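Local structure of adenylyl-sulfate kinase 1, chloroplastic (Arabidopsis thaliana, 3UIE) at the interface of chains A and B. The protein catalyses the ATP-dependent 3'-phosphorylation of adenosine 5'-phosphosulfate to 3'-phosphoadenylyl sulfate, the activated sulfate that plants need for glucosinolate production, reproduction and viability. Residues are numbered along the deposited sequence; one frame, centred on the assembly and turned at random. Chains: chain A/B, Adenylyl-sulfate kinase 1, chloroplastic.

The interface of chains A and B. Residues chain A 17, 21, 55, 96, 98; chain B 21, 55, 98.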
ATOM      1  N   ARG A  17      10.298 -12.685   3.235  1.00 21.19           N
ATOM      2  CA  ARG A  17       9.385 -11.998   4.142  1.00 23.85           C
ATOM      3  C   ARG A  17       8.380 -12.996   4.740  1.00 23.02           C
ATOM      4  O   ARG A  17       7.999 -12.896   5.907  1.00 24.61           O
ATOM      5  CB  ARG A  17       8.665 -10.853   3.417  1.00 21.50           C
ATOM      6  CG  ARG A  17       9.606  -9.690   3.035  1.00 23.33           C
ATOM      7  CD  ARG A  17       8.864  -8.556   2.325  1.00 22.73           C
ATOM      8  NE  ARG A  17       8.470  -8.884   0.953  1.00 28.37           N
ATOM      9  CZ  ARG A  17       9.260  -8.681  -0.099  1.00 30.79           C
ATOM     10  NH1 ARG A  17      10.468  -8.173   0.094  1.00 28.74           N
ATOM     11  NH2 ARG A  17       8.858  -8.991  -1.335  1.00 29.50           N
ATOM     12  N   LEU A  21       7.665 -13.907   8.748  1.00 27.95           N
ATOM     13  CA  LEU A  21       6.339 -13.781   9.363  1.00 23.40           C
ATOM     14  C   LEU A  21       5.668 -15.117   9.641  1.00 29.90           C
ATOM     15  O   LEU A  21       4.651 -15.156  10.328  1.00 30.87           O
ATOM     16  CB  LEU A  21       5.397 -12.968   8.465  1.00 23.23           C
ATOM     17  CG  LEU A  21       5.811 -11.519   8.212  1.00 26.37           C
ATOM     18  CD1 LEU A  21       4.928 -10.903   7.148  1.00 28.60           C
ATOM     19  CD2 LEU A  21       5.717 -10.744   9.500  1.00 30.87           C
ATOM     20  N   LEU A  55      -0.082 -11.521  10.745  1.00 23.98           N
ATOM     21  CA  LEU A  55      -0.150 -10.090  10.483  1.00 21.82           C
ATOM     22  C   LEU A  55      -1.064  -9.801   9.311  1.00 22.09           C
ATOM     23  O   LEU A  55      -0.804 -10.251   8.185  1.00 22.62           O
ATOM     24  CB  LEU A  55       1.247  -9.538  10.193  1.00 22.16           C
ATOM     25  CG  LEU A  55       1.350  -8.036   9.926  1.00 29.42           C
ATOM     26  CD1 LEU A  55       0.798  -7.246  11.100  1.00 29.59           C
ATOM     27  CD2 LEU A  55       2.809  -7.651   9.644  1.00 31.97           C
ATOM     28  N   ALA A  96       4.490  -8.019   0.325  1.00 24.91           N
ATOM     29  CA  ALA A  96       5.205  -7.776   1.581  1.00 22.19           C
ATOM     30  C   ALA A  96       5.017  -8.918   2.570  1.00 30.18           C
ATOM     31  O   ALA A  96       5.600  -8.891   3.657  1.00 26.57           O
ATOM     32  CB  ALA A  96       4.734  -6.481   2.200  1.00 19.47           C
ATOM     33  N   ILE A  98       1.961  -9.845   3.798  1.00 21.63           N
ATOM     34  CA  ILE A  98       0.831  -9.516   4.661  1.00 18.79           C
ATOM     35  C   ILE A  98      -0.450 -10.171   4.143  1.00 21.76           C
ATOM     36  O   ILE A  98      -0.626 -10.299   2.941  1.00 22.06           O
ATOM     37  CB  ILE A  98       0.606  -7.984   4.652  1.00 21.10           C
ATOM     38  CG1 ILE A  98       1.879  -7.251   5.082  1.00 33.93           C
ATOM     39  CG2 ILE A  98      -0.578  -7.607   5.514  1.00 20.58           C
ATOM     40  CD1 ILE A  98       2.297  -7.558   6.469  1.00 37.74           C
TER
ATOM     41  N   LEU B  21       5.642  -7.601  15.462  1.00 27.95           N
ATOM     42  CA  LEU B  21       6.849  -7.536  14.631  1.00 23.40           C
ATOM     43  C   LEU B  21       8.097  -7.131  15.401  1.00 29.90           C
ATOM     44  O   LEU B  21       9.200  -7.230  14.870  1.00 30.87           O
ATOM     45  CB  LEU B  21       6.668  -6.532  13.484  1.00 23.23           C
ATOM     46  CG  LEU B  21       5.564  -6.865  12.482  1.00 26.37           C
ATOM     47  CD1 LEU B  21       5.344  -5.701  11.541  1.00 28.60           C
ATOM     48  CD2 LEU B  21       5.946  -8.106  11.718  1.00 30.87           C
ATOM     49  N   LEU B  55      11.087  -6.266   9.275  1.00 23.98           N
ATOM     50  CA  LEU B  55      10.329  -6.362   8.035  1.00 21.82           C
ATOM     51  C   LEU B  55      10.228  -5.010   7.360  1.00 22.09           C
ATOM     52  O   LEU B  55       9.661  -4.065   7.929  1.00 22.62           O
ATOM     53  CB  LEU B  55       8.926  -6.903   8.313  1.00 22.16           C
ATOM     54  CG  LEU B  55       8.011  -7.093   7.103  1.00 29.42           C
ATOM     55  CD1 LEU B  55       8.651  -8.026   6.090  1.00 29.59           C
ATOM     56  CD2 LEU B  55       6.645  -7.629   7.555  1.00 31.97           C
ATOM     57  N   ILE B  98       5.199  -1.728   9.229  1.00 21.63           N
ATOM     58  CA  ILE B  98       6.303  -2.014   8.318  1.00 18.79           C
ATOM     59  C   ILE B  98       7.247  -0.816   8.223  1.00 21.76           C
ATOM     60  O   ILE B  98       6.801   0.320   8.293  1.00 22.06           O
ATOM     61  CB  ILE B  98       5.743  -2.278   6.899  1.00 21.10           C
ATOM     62  CG1 ILE B  98       4.721  -3.417   6.926  1.00 33.93           C
ATOM     63  CG2 ILE B  98       6.862  -2.549   5.917  1.00 20.58           C
ATOM     64  CD1 ILE B  98       5.297  -4.716   7.346  1.00 37.74           C
TER
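B:Leu55 meets A:Arg17 on its aliphatic stem rather than on a face or edge of the flat guanidinium group. B:Leu55 CD1 sits 3.6 Å from A:Arg17 CG, with CB and CD close by. The two side chains cross at about a right angle. A bend at chi3 (-73°) turns the guanidinium away from the leucine. The second flat group is the backbone carbonyl of A:Ala96, whose O lies 4.0 Å from B:Leu55 CD1. This methyl sits off the oxygen end, roughly in line with the C=O bond, and not over the carbonyl face.

The other branch of B:Leu55 faces A:Leu21. CD2 of B:Leu55 lies 3.7 Å from A:Leu21 CD1. B:Leu55 is thus wedged between two residues one turn apart on helix 14-21. Its CG is anti to the backbone N (chi1 -179°), which extends the forked end towards this helix. About 62 Å² of B:Leu55 is hidden by chain A.

A:Leu21 and B:Leu21 meet near the two-fold axis. A:Leu21 CD2 and B:Leu21 CD2 are 3.5 Å apart, a tight contact. B:Leu21 in turn packs across A:Leu55, with B:Leu21 CD1 3.7 Å from A:Leu55 CD2. Beside these leucines, the CD1 methyls of A:Ile98 and B:Ile98 face each other at 4.2 Å. With A:Leu21 cut back to alanine, B:Leu55 CD2 would probably lose A:Leu21 CD1, and B:Leu21 CD2 would keep A:Leu55 but face a gap at the axis.

This apolar patch is part of the homodimer interface. Its centre is about 25 Å from A:Ser106, the probable active-site serine. The patch probably helps hold together two subunits that disulfides also link, A:Cys10 with B:Cys43 and the reverse.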